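Local coordinates for protein globin II, extracellular (Lumbricus terrestris, PDB 1X9F) that probably binds oxygen reversibly at its haem as one globin subunit of the earthworm's giant extracellular haemoglobin (erythrocruorin), here captured with carbon monoxide, at residues Phe29-Ala32 and Ile33-Thr37; Pro59-Ile62 and Ala63-Asp66; Thr84-Glu87 and Glu88-Leu92. All coordinates share one frame; numbering follows the deposited sequence.

Contact 1: Phe29-Ala32 and Ile33-Thr37; sequences FSQA and IWRAT. With CMO (carbon monoxide), chain P.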
ATOM      1  N   PHE B  29      32.177 -14.359 -17.322  1.00 21.92           N
ATOM      2  CA  PHE B  29      31.747 -14.817 -18.628  1.00 21.66           C
ATOM      3  C   PHE B  29      32.829 -14.602 -19.691  1.00 23.50           C
ATOM      4  O   PHE B  29      33.143 -15.516 -20.459  1.00 21.78           O
ATOM      5  CB  PHE B  29      30.470 -14.076 -18.994  1.00 18.65           C
ATOM      6  CG  PHE B  29      29.880 -14.473 -20.302  1.00 16.70           C
ATOM      7  CD1 PHE B  29      29.309 -15.728 -20.474  1.00 17.11           C
ATOM      8  CD2 PHE B  29      29.847 -13.572 -21.357  1.00 18.07           C
ATOM      9  CE1 PHE B  29      28.737 -16.091 -21.692  1.00 20.80           C
ATOM     10  CE2 PHE B  29      29.274 -13.926 -22.582  1.00 24.26           C
ATOM     11  CZ  PHE B  29      28.719 -15.188 -22.747  1.00 16.15           C
ATOM     12  N   SER B  30      33.393 -13.396 -19.722  1.00 22.78           N
ATOM     13  CA  SER B  30      34.498 -13.069 -20.612  1.00 25.10           C
ATOM     14  C   SER B  30      35.668 -14.014 -20.432  1.00 25.89           C
ATOM     15  O   SER B  30      36.287 -14.427 -21.410  1.00 25.96           O
ATOM     16  CB  SER B  30      34.989 -11.650 -20.338  1.00 26.71           C
ATOM     17  OG  SER B  30      34.031 -10.693 -20.762  1.00 33.36           O
ATOM     18  N   GLN B  31      35.980 -14.339 -19.177  1.00 26.12           N
ATOM     19  CA  GLN B  31      37.131 -15.191 -18.862  1.00 27.17           C
ATOM     20  C   GLN B  31      36.879 -16.650 -19.212  1.00 24.72           C
ATOM     21  O   GLN B  31      37.763 -17.325 -19.748  1.00 23.98           O
ATOM     22  CB  GLN B  31      37.502 -15.091 -17.384  1.00 27.55           C
ATOM     23  CG  GLN B  31      37.812 -13.691 -16.920  1.00 30.28           C
ATOM     24  CD  GLN B  31      38.169 -13.652 -15.454  1.00 36.24           C
ATOM     25  OE1 GLN B  31      39.320 -13.885 -15.087  1.00 37.53           O
ATOM     26  NE2 GLN B  31      37.186 -13.356 -14.609  1.00 32.82           N
ATOM     27  N   ALA B  32      35.678 -17.127 -18.889  1.00 23.13           N
ATOM     28  CA  ALA B  32      35.254 -18.476 -19.228  1.00 20.09           C
ATOM     29  C   ALA B  32      35.465 -18.756 -20.716  1.00 20.62           C
ATOM     30  O   ALA B  32      35.977 -19.821 -21.079  1.00 20.42           O
ATOM     31  CB  ALA B  32      33.805 -18.682 -18.839  1.00 17.66           C
ATOM     32  N   ILE B  33      35.111 -17.796 -21.574  1.00 20.39           N
ATOM     33  CA  ILE B  33      35.270 -17.974 -23.021  1.00 22.57           C
ATOM     34  C   ILE B  33      36.743 -18.076 -23.447  1.00 24.61           C
ATOM     35  O   ILE B  33      37.105 -18.999 -24.191  1.00 23.75           O
ATOM     36  CB  ILE B  33      34.505 -16.882 -23.826  1.00 24.79           C
ATOM     37  CG1 ILE B  33      32.987 -17.061 -23.662  1.00 22.78           C
ATOM     38  CG2 ILE B  33      34.874 -16.956 -25.313  1.00 23.16           C
ATOM     39  CD1 ILE B  33      32.173 -15.813 -24.018  1.00 22.84           C
ATOM     40  N   TRP B  34      37.584 -17.156 -22.967  1.00 24.39           N
ATOM     41  CA  TRP B  34      39.021 -17.185 -23.284  1.00 24.68           C
ATOM     42  C   TRP B  34      39.768 -18.401 -22.737  1.00 24.77           C
ATOM     43  O   TRP B  34      40.640 -18.950 -23.423  1.00 22.01           O
ATOM     44  CB  TRP B  34      39.718 -15.844 -22.965  1.00 25.80           C
ATOM     45  CG  TRP B  34      39.447 -14.910 -24.076  1.00 26.00           C
ATOM     46  CD1 TRP B  34      38.620 -13.825 -24.067  1.00 31.68           C
ATOM     47  CD2 TRP B  34      39.913 -15.047 -25.416  1.00 25.77           C
ATOM     48  NE1 TRP B  34      38.576 -13.254 -25.317  1.00 30.13           N
ATOM     49  CE2 TRP B  34      39.362 -13.991 -26.164  1.00 26.64           C
ATOM     50  CE3 TRP B  34      40.763 -15.958 -26.064  1.00 29.63           C
ATOM     51  CZ2 TRP B  34      39.624 -13.826 -27.514  1.00 28.04           C
ATOM     52  CZ3 TRP B  34      41.025 -15.788 -27.407  1.00 28.09           C
ATOM     53  CH2 TRP B  34      40.462 -14.731 -28.118  1.00 30.48           C
ATOM     54  N   ARG B  35      39.408 -18.845 -21.537  1.00 24.14           N
ATOM     55  CA  ARG B  35      39.977 -20.076 -20.988  1.00 26.74           C
ATOM     56  C   ARG B  35      39.584 -21.302 -21.792  1.00 28.32           C
ATOM     57  O   ARG B  35      40.409 -22.190 -22.016  1.00 29.54           O
ATOM     58  CB  ARG B  35      39.554 -20.269 -19.541  1.00 26.24           C
ATOM     59  CG  ARG B  35      40.301 -19.348 -18.628  1.00 30.14           C
ATOM     60  CD  ARG B  35      39.701 -19.250 -17.270  1.00 27.19           C
ATOM     61  NE  ARG B  35      40.506 -18.354 -16.457  1.00 43.83           N
ATOM     62  CZ  ARG B  35      40.052 -17.671 -15.416  1.00 48.56           C
ATOM     63  NH1 ARG B  35      38.780 -17.770 -15.043  1.00 42.70           N
ATOM     64  NH2 ARG B  35      40.874 -16.879 -14.742  1.00 42.43           N
ATOM     65  N   ALA B  36      38.320 -21.359 -22.203  1.00 28.86           N
ATOM     66  CA  ALA B  36      37.850 -22.450 -23.040  1.00 27.11           C
ATOM     67  C   ALA B  36      38.579 -22.428 -24.383  1.00 27.09           C
ATOM     68  O   ALA B  36      38.928 -23.484 -24.911  1.00 27.20           O
ATOM     69  CB  ALA B  36      36.345 -22.377 -23.226  1.00 27.37           C
ATOM     70  N   THR B  37      38.817 -21.232 -24.924  1.00 24.11           N
ATOM     71  CA  THR B  37      39.582 -21.088 -26.165  1.00 25.91           C
ATOM     72  C   THR B  37      40.995 -21.639 -25.983  1.00 28.32           C
ATOM     73  O   THR B  37      41.437 -22.491 -26.758  1.00 29.07           O
ATOM     74  CB  THR B  37      39.644 -19.604 -26.613  1.00 26.66           C
ATOM     75  OG1 THR B  37      38.316 -19.107 -26.828  1.00 27.28           O
ATOM     76  CG2 THR B  37      40.292 -19.475 -27.994  1.00 21.27           C
TER
HETATM   77  C   CMO P1162      40.010 -11.165 -29.410  1.00 33.33           C
HETATM   78  O   CMO P1162      40.557 -11.691 -28.407  1.00 37.57           O
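F29 and I33 meet one turn apart on helix 23-40 of the globin fold, which corresponds to the B helix and passes over the ligand side of the haem. The CD1 methyl of I33 rests over one face of the F29 ring in a CH-pi contact, 3.9 Å from the ring centroid and displaced toward the rim. F29 swings CG anti to its own N (chi1 -178°), which brings CE2 and CZ beneath that methyl; both apolar residues suit a buried position, and F29 packs on L69 and V116 of the neighbouring helices. On another side, R35 runs back alongside Q31, with one face of its guanidinium over Q31 CB and NE hydrogen-bonded to T56; a long polar chain fits this outer surface. W34 faces inward and belongs to the carbon monoxide pocket, its broad indole meeting F48 edge-to-face, although its modelled approach to the ligand is too close to be trusted in detail. The backbone keeps helical order, for instance R35 N to Q31 O at 2.9 Å. Next along the helix, I33 O accepts twice from T37: N approaches one face of the carbonyl plane, and OG1 lies above the opposite face at 2.9 Å.

Contact 2: Pro59-Ile62 and Ala63-Asp66; sequences PAFI and AHAD. Unlike the reference sequence in segment 63-66: D66 (reference Glu). With CMO (carbon monoxide), chain P; HEM (protoporphyrin IX containing Fe), chain O.
The rings of F61 and H64 meet obliquely, their planes 51° apart and their centroids 5.7 Å from each other, with F61 CE1 nearest H64 CD2 at 4.1 Å. The CB of A65 also comes up obliquely to the F61 ring, 4.3 Å from CE2; a small methyl leaves room there for the large ring and for W34. The imidazole turns an edge to the haem: CHA of the porphyrin lies near the ring plane, and H64 CE1 is 3.8 Å from C4D of the haem. Along the same edge, NE2 gives a weak hydrogen bond to the carbon monoxide O, 3.0 Å long but bent to 123°. With CG anti to the backbone N (chi1 163°), H64 carries its ring off the helix toward the iron side, and F48 meets it from outside the segments. Behind the rings, A65 N bonds to F61 O at 2.8 Å and D66 N to I62 O at 2.7 Å, while the D66 carboxylate turns to S30. A histidine suits this place because it can offer an N-H to a bound diatomic ligand; its position on helix 59-77 is that of the distal histidine on the globin E helix.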
ATOM      1  N   PRO B  59      44.154  -7.865 -14.699  1.00 23.21           N
ATOM      2  CA  PRO B  59      43.203  -6.813 -15.069  1.00 24.10           C
ATOM      3  C   PRO B  59      43.285  -6.391 -16.546  1.00 24.13           C
ATOM      4  O   PRO B  59      42.249  -6.153 -17.178  1.00 21.89           O
ATOM      5  CB  PRO B  59      43.585  -5.652 -14.145  1.00 25.19           C
ATOM      6  CG  PRO B  59      44.982  -5.941 -13.729  1.00 24.22           C
ATOM      7  CD  PRO B  59      45.045  -7.428 -13.598  1.00 21.32           C
ATOM      8  N   ALA B  60      44.501  -6.315 -17.084  1.00 21.94           N
ATOM      9  CA  ALA B  60      44.702  -6.008 -18.496  1.00 19.30           C
ATOM     10  C   ALA B  60      44.084  -7.073 -19.391  1.00 19.95           C
ATOM     11  O   ALA B  60      43.613  -6.771 -20.490  1.00 22.15           O
ATOM     12  CB  ALA B  60      46.178  -5.851 -18.805  1.00 18.18           C
ATOM     13  N   PHE B  61      44.088  -8.317 -18.929  1.00 17.34           N
ATOM     14  CA  PHE B  61      43.470  -9.360 -19.710  1.00 18.41           C
ATOM     15  C   PHE B  61      41.951  -9.295 -19.648  1.00 19.72           C
ATOM     16  O   PHE B  61      41.277  -9.524 -20.658  1.00 20.28           O
ATOM     17  CB  PHE B  61      43.939 -10.751 -19.308  1.00 17.46           C
ATOM     18  CG  PHE B  61      43.467 -11.787 -20.252  1.00 21.96           C
ATOM     19  CD1 PHE B  61      44.126 -11.968 -21.467  1.00 22.66           C
ATOM     20  CD2 PHE B  61      42.308 -12.508 -19.995  1.00 17.10           C
ATOM     21  CE1 PHE B  61      43.675 -12.895 -22.391  1.00 18.52           C
ATOM     22  CE2 PHE B  61      41.844 -13.438 -20.915  1.00 25.44           C
ATOM     23  CZ  PHE B  61      42.533 -13.633 -22.117  1.00 23.67           C
ATOM     24  N   ILE B  62      41.414  -9.006 -18.463  1.00 20.09           N
ATOM     25  CA  ILE B  62      39.973  -8.860 -18.305  1.00 18.87           C
ATOM     26  C   ILE B  62      39.495  -7.782 -19.260  1.00 16.85           C
ATOM     27  O   ILE B  62      38.520  -7.979 -19.987  1.00 15.86           O
ATOM     28  CB  ILE B  62      39.589  -8.449 -16.857  1.00 20.93           C
ATOM     29  CG1 ILE B  62      40.157  -9.414 -15.810  1.00 20.24           C
ATOM     30  CG2 ILE B  62      38.066  -8.325 -16.718  1.00 16.51           C
ATOM     31  CD1 ILE B  62      39.593 -10.795 -15.874  1.00 29.05           C
ATOM     32  N   ALA B  63      40.182  -6.640 -19.235  1.00 15.43           N
ATOM     33  CA  ALA B  63      39.810  -5.484 -20.038  1.00 15.69           C
ATOM     34  C   ALA B  63      39.743  -5.887 -21.493  1.00 16.86           C
ATOM     35  O   ALA B  63      38.768  -5.585 -22.191  1.00 16.29           O
ATOM     36  CB  ALA B  63      40.813  -4.355 -19.844  1.00 17.64           C
ATOM     37  N   HIS B  64      40.778  -6.597 -21.926  1.00 15.06           N
ATOM     38  CA  HIS B  64      40.839  -7.120 -23.270  1.00 16.30           C
ATOM     39  C   HIS B  64      39.666  -8.059 -23.595  1.00 17.28           C
ATOM     40  O   HIS B  64      39.078  -7.971 -24.674  1.00 18.53           O
ATOM     41  CB  HIS B  64      42.164  -7.838 -23.506  1.00 15.27           C
ATOM     42  CG  HIS B  64      42.128  -8.726 -24.696  1.00 12.90           C
ATOM     43  ND1 HIS B  64      42.145  -8.234 -25.983  1.00 17.49           N
ATOM     44  CD2 HIS B  64      41.964 -10.065 -24.804  1.00 15.76           C
ATOM     45  CE1 HIS B  64      42.044  -9.238 -26.833  1.00 20.23           C
ATOM     46  NE2 HIS B  64      41.923 -10.361 -26.145  1.00 20.35           N
ATOM     47  N   ALA B  65      39.345  -8.953 -22.666  1.00 17.33           N
ATOM     48  CA  ALA B  65      38.287  -9.929 -22.883  1.00 19.93           C
ATOM     49  C   ALA B  65      36.916  -9.256 -22.886  1.00 21.88           C
ATOM     50  O   ALA B  65      36.065  -9.600 -23.709  1.00 23.91           O
ATOM     51  CB  ALA B  65      38.354 -11.029 -21.839  1.00 20.31           C
ATOM     52  N   ASP B  66      36.702  -8.310 -21.967  1.00 21.91           N
ATOM     53  CA  ASP B  66      35.497  -7.470 -21.978  1.00 23.96           C
ATOM     54  C   ASP B  66      35.408  -6.720 -23.318  1.00 24.75           C
ATOM     55  O   ASP B  66      34.320  -6.561 -23.880  1.00 25.36           O
ATOM     56  CB  ASP B  66      35.479  -6.482 -20.790  1.00 22.95           C
ATOM     57  CG  ASP B  66      34.683  -6.999 -19.574  1.00 33.47           C
ATOM     58  OD1 ASP B  66      34.082  -6.166 -18.841  1.00 28.19           O
ATOM     59  OD2 ASP B  66      34.604  -8.210 -19.270  1.00 42.23           O
TER
HETATM   60  C   CMO P1162      40.010 -11.165 -29.410  1.00 33.33           C
HETATM   61  O   CMO P1162      40.557 -11.691 -28.407  1.00 37.57           O
HETATM   62  CHA HEM O 160      41.727  -7.599 -30.303  1.00 20.41           C
HETATM   63  CHB HEM O 160      37.119  -8.797 -31.393  1.00 20.04           C
HETATM   64  CHC HEM O 160      38.508 -13.391 -32.332  1.00 17.94           C
HETATM   65  CHD HEM O 160      43.167 -12.129 -31.478  1.00 16.55           C
HETATM   66  C1A HEM O 160      40.264  -7.540 -30.445  1.00 19.81           C
HETATM   67  C2A HEM O 160      39.581  -6.365 -30.141  1.00 21.33           C
HETATM   68  C3A HEM O 160      38.182  -6.669 -30.444  1.00 21.79           C
HETATM   69  C4A HEM O 160      38.288  -8.061 -30.929  1.00 19.47           C
HETATM   70  CMA HEM O 160      36.965  -5.789 -30.301  1.00 18.23           C
HETATM   71  CAA HEM O 160      40.124  -5.083 -29.564  1.00 24.08           C
HETATM   72  CBA HEM O 160      40.493  -4.050 -30.609  1.00 28.75           C
HETATM   73  CGA HEM O 160      41.108  -2.899 -29.847  1.00 32.66           C
HETATM   74  O1A HEM O 160      40.358  -2.101 -29.240  1.00 38.78           O
HETATM   75  O2A HEM O 160      42.353  -2.796 -29.843  1.00 34.26           O
HETATM   76  C1B HEM O 160      37.108 -10.213 -31.747  1.00 17.96           C
HETATM   77  C2B HEM O 160      35.915 -10.842 -32.032  1.00 17.59           C
HETATM   78  C3B HEM O 160      36.335 -12.103 -32.298  1.00 20.01           C
HETATM   79  C4B HEM O 160      37.702 -12.185 -32.162  1.00 20.00           C
HETATM   80  CMB HEM O 160      34.515 -10.284 -32.049  1.00 16.72           C
HETATM   81  CAB HEM O 160      35.438 -13.037 -32.614  1.00 18.44           C
HETATM   82  CBB HEM O 160      34.476 -13.875 -32.944  1.00 23.72           C
HETATM   83  C1C HEM O 160      39.959 -13.451 -32.121  1.00 18.46           C
HETATM   84  C2C HEM O 160      40.622 -14.656 -32.239  1.00 15.34           C
HETATM   85  C3C HEM O 160      41.931 -14.304 -32.004  1.00 19.91           C
HETATM   86  C4C HEM O 160      41.954 -12.930 -31.752  1.00 15.91           C
HETATM   87  CMC HEM O 160      40.007 -15.994 -32.574  1.00 22.11           C
HETATM   88  CAC HEM O 160      43.075 -15.255 -32.021  1.00 22.34           C
HETATM   89  CBC HEM O 160      43.040 -16.328 -31.216  1.00 21.57           C
HETATM   90  C1D HEM O 160      43.192 -10.705 -31.076  1.00 18.96           C
HETATM   91  C2D HEM O 160      44.374 -10.084 -30.678  1.00 18.02           C
HETATM   92  C3D HEM O 160      44.014  -8.802 -30.330  1.00 17.18           C
HETATM   93  C4D HEM O 160      42.559  -8.778 -30.572  1.00 18.55           C
HETATM   94  CMD HEM O 160      45.758 -10.688 -30.641  1.00 20.43           C
HETATM   95  CAD HEM O 160      44.897  -7.678 -29.851  1.00 19.72           C
HETATM   96  CBD HEM O 160      45.322  -7.884 -28.408  1.00 24.88           C
HETATM   97  CGD HEM O 160      46.145  -6.682 -28.019  1.00 24.92           C
HETATM   98  O1D HEM O 160      45.611  -5.552 -28.006  1.00 29.13           O
HETATM   99  O2D HEM O 160      47.343  -6.861 -27.730  1.00 32.81           O
HETATM  100  NA  HEM O 160      39.538  -8.577 -30.972  1.00 19.43           N
HETATM  101  NB  HEM O 160      38.222 -10.984 -31.816  1.00 14.12           N
HETATM  102  NC  HEM O 160      40.727 -12.360 -31.852  1.00 16.89           N
HETATM  103  ND  HEM O 160      42.064  -9.952 -31.015  1.00 18.51           N
HETATM  104 FE   HEM O 160      40.152 -10.447 -31.484  1.00 24.19          FE

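Contact 3: Thr84-Glu87 and Glu88-Leu92; sequences TLKE and ELDHL. With HEM (protoporphyrin IX containing Fe), chain R.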
ATOM      1  N   THR B  84      24.929  -2.281 -41.091  1.00 26.26           N
ATOM      2  CA  THR B  84      25.660  -1.891 -39.893  1.00 25.57           C
ATOM      3  C   THR B  84      26.624  -2.999 -39.487  1.00 22.99           C
ATOM      4  O   THR B  84      27.776  -2.731 -39.145  1.00 19.80           O
ATOM      5  CB  THR B  84      24.676  -1.556 -38.753  1.00 25.49           C
ATOM      6  OG1 THR B  84      23.855  -0.448 -39.147  1.00 32.65           O
ATOM      7  CG2 THR B  84      25.415  -1.021 -37.529  1.00 25.51           C
ATOM      8  N   LEU B  85      26.156  -4.244 -39.549  1.00 23.99           N
ATOM      9  CA  LEU B  85      26.973  -5.395 -39.174  1.00 27.84           C
ATOM     10  C   LEU B  85      28.249  -5.443 -39.994  1.00 29.48           C
ATOM     11  O   LEU B  85      29.340  -5.627 -39.451  1.00 31.04           O
ATOM     12  CB  LEU B  85      26.192  -6.700 -39.350  1.00 27.63           C
ATOM     13  CG  LEU B  85      26.940  -8.018 -39.134  1.00 29.11           C
ATOM     14  CD1 LEU B  85      27.444  -8.151 -37.704  1.00 20.63           C
ATOM     15  CD2 LEU B  85      26.074  -9.209 -39.518  1.00 21.44           C
ATOM     16  N   LYS B  86      28.089  -5.264 -41.306  1.00 31.35           N
ATOM     17  CA  LYS B  86      29.194  -5.281 -42.251  1.00 30.44           C
ATOM     18  C   LYS B  86      30.225  -4.231 -41.863  1.00 29.30           C
ATOM     19  O   LYS B  86      31.428  -4.492 -41.891  1.00 27.71           O
ATOM     20  CB  LYS B  86      28.670  -5.019 -43.669  1.00 32.89           C
ATOM     21  CG  LYS B  86      29.706  -5.156 -44.785  1.00 39.09           C
ATOM     22  CD  LYS B  86      29.877  -6.611 -45.237  1.00 54.24           C
ATOM     23  CE  LYS B  86      30.780  -6.709 -46.485  1.00 58.27           C
ATOM     24  NZ  LYS B  86      32.178  -6.155 -46.198  1.00 60.25           N
ATOM     25  N   GLU B  87      29.744  -3.051 -41.487  1.00 28.98           N
ATOM     26  CA  GLU B  87      30.626  -1.948 -41.146  1.00 29.95           C
ATOM     27  C   GLU B  87      31.393  -2.278 -39.867  1.00 29.68           C
ATOM     28  O   GLU B  87      32.606  -2.050 -39.794  1.00 30.68           O
ATOM     29  CB  GLU B  87      29.825  -0.652 -41.018  1.00 29.59           C
ATOM     30  CG  GLU B  87      30.406   0.530 -41.801  1.00 36.02           C
ATOM     31  CD  GLU B  87      30.750   0.184 -43.246  1.00 38.70           C
ATOM     32  OE1 GLU B  87      29.836  -0.164 -44.032  1.00 38.49           O
ATOM     33  OE2 GLU B  87      31.948   0.269 -43.596  1.00 37.52           O
ATOM     34  N   GLU B  88      30.697  -2.833 -38.873  1.00 30.08           N
ATOM     35  CA  GLU B  88      31.364  -3.308 -37.664  1.00 26.63           C
ATOM     36  C   GLU B  88      32.344  -4.430 -37.994  1.00 26.45           C
ATOM     37  O   GLU B  88      33.495  -4.404 -37.549  1.00 25.70           O
ATOM     38  CB  GLU B  88      30.367  -3.764 -36.595  1.00 26.82           C
ATOM     39  CG  GLU B  88      31.020  -4.429 -35.383  1.00 22.76           C
ATOM     40  CD  GLU B  88      31.966  -3.514 -34.606  1.00 28.50           C
ATOM     41  OE1 GLU B  88      31.950  -2.278 -34.813  1.00 27.67           O
ATOM     42  OE2 GLU B  88      32.734  -4.037 -33.772  1.00 31.14           O
ATOM     43  N   LEU B  89      31.898  -5.400 -38.785  1.00 24.01           N
ATOM     44  CA  LEU B  89      32.766  -6.517 -39.153  1.00 25.65           C
ATOM     45  C   LEU B  89      34.042  -6.088 -39.875  1.00 25.58           C
ATOM     46  O   LEU B  89      35.102  -6.678 -39.646  1.00 25.00           O
ATOM     47  CB  LEU B  89      32.004  -7.570 -39.955  1.00 24.18           C
ATOM     48  CG  LEU B  89      30.918  -8.291 -39.150  1.00 26.14           C
ATOM     49  CD1 LEU B  89      30.332  -9.435 -39.960  1.00 24.73           C
ATOM     50  CD2 LEU B  89      31.429  -8.797 -37.788  1.00 22.61           C
ATOM     51  N   ASP B  90      33.933  -5.065 -40.731  1.00 28.07           N
ATOM     52  CA  ASP B  90      35.082  -4.486 -41.445  1.00 29.92           C
ATOM     53  C   ASP B  90      36.044  -3.831 -40.479  1.00 28.79           C
ATOM     54  O   ASP B  90      37.256  -3.979 -40.614  1.00 30.47           O
ATOM     55  CB  ASP B  90      34.636  -3.430 -42.468  1.00 31.06           C
ATOM     56  CG  ASP B  90      33.994  -4.032 -43.712  1.00 41.53           C
ATOM     57  OD1 ASP B  90      34.103  -5.261 -43.931  1.00 51.58           O
ATOM     58  OD2 ASP B  90      33.358  -3.340 -44.540  1.00 42.99           O
ATOM     59  N   HIS B  91      35.496  -3.089 -39.517  1.00 30.20           N
ATOM     60  CA  HIS B  91      36.296  -2.440 -38.482  1.00 30.24           C
ATOM     61  C   HIS B  91      37.126  -3.477 -37.731  1.00 30.52           C
ATOM     62  O   HIS B  91      38.333  -3.294 -37.532  1.00 31.31           O
ATOM     63  CB  HIS B  91      35.400  -1.670 -37.510  1.00 29.81           C
ATOM     64  CG  HIS B  91      36.154  -0.831 -36.525  1.00 29.70           C
ATOM     65  ND1 HIS B  91      36.654   0.414 -36.840  1.00 32.68           N
ATOM     66  CD2 HIS B  91      36.473  -1.047 -35.227  1.00 34.92           C
ATOM     67  CE1 HIS B  91      37.263   0.922 -35.783  1.00 27.68           C
ATOM     68  NE2 HIS B  91      37.166   0.056 -34.791  1.00 34.77           N
ATOM     69  N   LEU B  92      36.474  -4.573 -37.343  1.00 28.15           N
ATOM     70  CA  LEU B  92      37.119  -5.666 -36.619  1.00 27.54           C
ATOM     71  C   LEU B  92      38.152  -6.378 -37.482  1.00 27.85           C
ATOM     72  O   LEU B  92      39.246  -6.708 -37.011  1.00 26.25           O
ATOM     73  CB  LEU B  92      36.076  -6.673 -36.118  1.00 28.90           C
ATOM     74  CG  LEU B  92      35.069  -6.224 -35.056  1.00 27.55           C
ATOM     75  CD1 LEU B  92      33.992  -7.281 -34.854  1.00 22.91           C
ATOM     76  CD2 LEU B  92      35.764  -5.908 -33.738  1.00 26.14           C
TER
HETATM   77  CHA HEM R 160      36.883   6.292 -31.502  1.00 29.00           C
HETATM   78  CHB HEM R 160      35.162   5.422 -26.993  1.00 30.82           C
HETATM   79  CHC HEM R 160      34.564  10.202 -26.222  1.00 31.01           C
HETATM   80  CHD HEM R 160      36.622  11.081 -30.595  1.00 25.92           C
HETATM   81  C1A HEM R 160      36.388   5.586 -30.303  1.00 30.17           C
HETATM   82  C2A HEM R 160      36.329   4.194 -30.258  1.00 26.95           C
HETATM   83  C3A HEM R 160      35.815   3.884 -28.921  1.00 26.59           C
HETATM   84  C4A HEM R 160      35.644   5.235 -28.361  1.00 27.12           C
HETATM   85  CMA HEM R 160      35.534   2.547 -28.282  1.00 27.67           C
HETATM   86  CAA HEM R 160      36.699   3.215 -31.340  1.00 28.76           C
HETATM   87  CBA HEM R 160      38.083   2.656 -31.074  1.00 28.19           C
HETATM   88  CGA HEM R 160      38.377   1.654 -32.158  1.00 30.10           C
HETATM   89  O1A HEM R 160      37.916   0.498 -32.044  1.00 35.26           O
HETATM   90  O2A HEM R 160      39.067   2.022 -33.132  1.00 32.20           O
HETATM   91  C1B HEM R 160      34.836   6.699 -26.367  1.00 27.32           C
HETATM   92  C2B HEM R 160      34.246   6.739 -25.109  1.00 32.61           C
HETATM   93  C3B HEM R 160      34.079   8.076 -24.959  1.00 32.12           C
HETATM   94  C4B HEM R 160      34.578   8.745 -26.056  1.00 27.91           C
HETATM   95  CMB HEM R 160      33.871   5.618 -24.166  1.00 28.34           C
HETATM   96  CAB HEM R 160      33.578   8.627 -23.849  1.00 29.10           C
HETATM   97  CBB HEM R 160      32.971   8.838 -22.646  1.00 33.25           C
HETATM   98  C1C HEM R 160      35.090  10.889 -27.415  1.00 29.06           C
HETATM   99  C2C HEM R 160      35.056  12.268 -27.532  1.00 28.59           C
HETATM  100  C3C HEM R 160      35.651  12.478 -28.749  1.00 32.08           C
HETATM  101  C4C HEM R 160      35.959  11.252 -29.292  1.00 29.13           C
HETATM  102  CMC HEM R 160      34.539  13.291 -26.552  1.00 24.18           C
HETATM  103  CAC HEM R 160      35.835  13.800 -29.398  1.00 38.80           C
HETATM  104  CBC HEM R 160      37.023  14.501 -29.617  1.00 37.95           C
HETATM  105  C1D HEM R 160      36.898   9.805 -31.273  1.00 24.37           C
HETATM  106  C2D HEM R 160      37.403   9.766 -32.570  1.00 28.38           C
HETATM  107  C3D HEM R 160      37.502   8.425 -32.871  1.00 26.57           C
HETATM  108  C4D HEM R 160      36.999   7.756 -31.649  1.00 26.76           C
HETATM  109  CMD HEM R 160      37.776  10.945 -33.440  1.00 23.61           C
HETATM  110  CAD HEM R 160      37.991   7.791 -34.144  1.00 26.00           C
HETATM  111  CBD HEM R 160      36.804   7.706 -35.094  1.00 29.76           C
HETATM  112  CGD HEM R 160      37.278   6.956 -36.306  1.00 33.11           C
HETATM  113  O1D HEM R 160      37.773   7.597 -37.259  1.00 36.82           O
HETATM  114  O2D HEM R 160      37.162   5.716 -36.292  1.00 38.03           O
HETATM  115  NA  HEM R 160      36.011   6.251 -29.174  1.00 25.97           N
HETATM  116  NB  HEM R 160      35.056   7.888 -26.995  1.00 28.48           N
HETATM  117  NC  HEM R 160      35.648  10.231 -28.473  1.00 24.87           N
HETATM  118  ND  HEM R 160      36.628   8.617 -30.672  1.00 29.23           N
HETATM  119 FE   HEM R 160      35.874   8.245 -28.822  1.00 25.72          FE
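The backbone follows a regular alpha-helical course: the N-H groups of E88 to H91 each bond to the carbonyl four residues back, from T84 to E87, as in L89 N to L85 O at 2.7 Å. L85 and L89 cover the inward side, their chains crossing so that L85 CD1 lies 3.8 Å from L89 CG. L85 has CG anti to its N (chi1 174°), which tips the branch up the helix toward L89. Branched aliphatic residues fit here because L85 packs on A75 and H136, and L89 on I137, in the interior between helices.

Helix 82-96 corresponds to the F helix of the globin fold, on the side of the haem away from helix 59-77. L92 touches the haem of this subunit, and its O is hydrogen-bonded to ND1 of H96, probably the proximal histidine, which would orient that imidazole.

The outer side is charged. K86 bends at chi2 and chi4, bringing NZ to D90 in a salt bridge: it is 3.1 Å from OD1 and 3.5 Å from OD2, both hydrogen bonds being weak. A flexible lysine and a short aspartate one turn later make a natural pair. E87 OE2 stands 4.0 Å from D90 OD2, the carboxylate planes 80° apart; this would be unfavourable by itself, but K86 probably offsets the charge on D90, and a long, weak ion pair links E87 to K66 of the Globin III chain. E88 makes a firmer salt bridge through OE1 to R73 of that same chain. H91 reaches across the subunit boundary, its NE2 giving a nearly straight hydrogen bond (2.9 Å, 169°) to O1A of a second haem, probably that of Globin III, whose propionate carboxyl carbon CGA lies at the edge of the imidazole.

The three contacts come in series along one globin chain, on helices 23-40, 59-77 and 82-96. Contacts 1 and 2 have centres about 11 Å apart and touch directly: S30 OG is 3.0 Å from D66 OD2, a probable hydrogen bond, and W34 packs against F61 and A65. Together they supply W34 and H64 to the ligand side of the haem pocket, and both reach the carbon monoxide. Contact 3 stands apart, its centre about 23 Å from that of contact 1 and 22 Å from that of contact 2, with contact 1 on the opposite side of the chain's centre. Contacts 2 and 3 both also border the Globin III chain, so the helices that flank the haem also form part of the subunit interface.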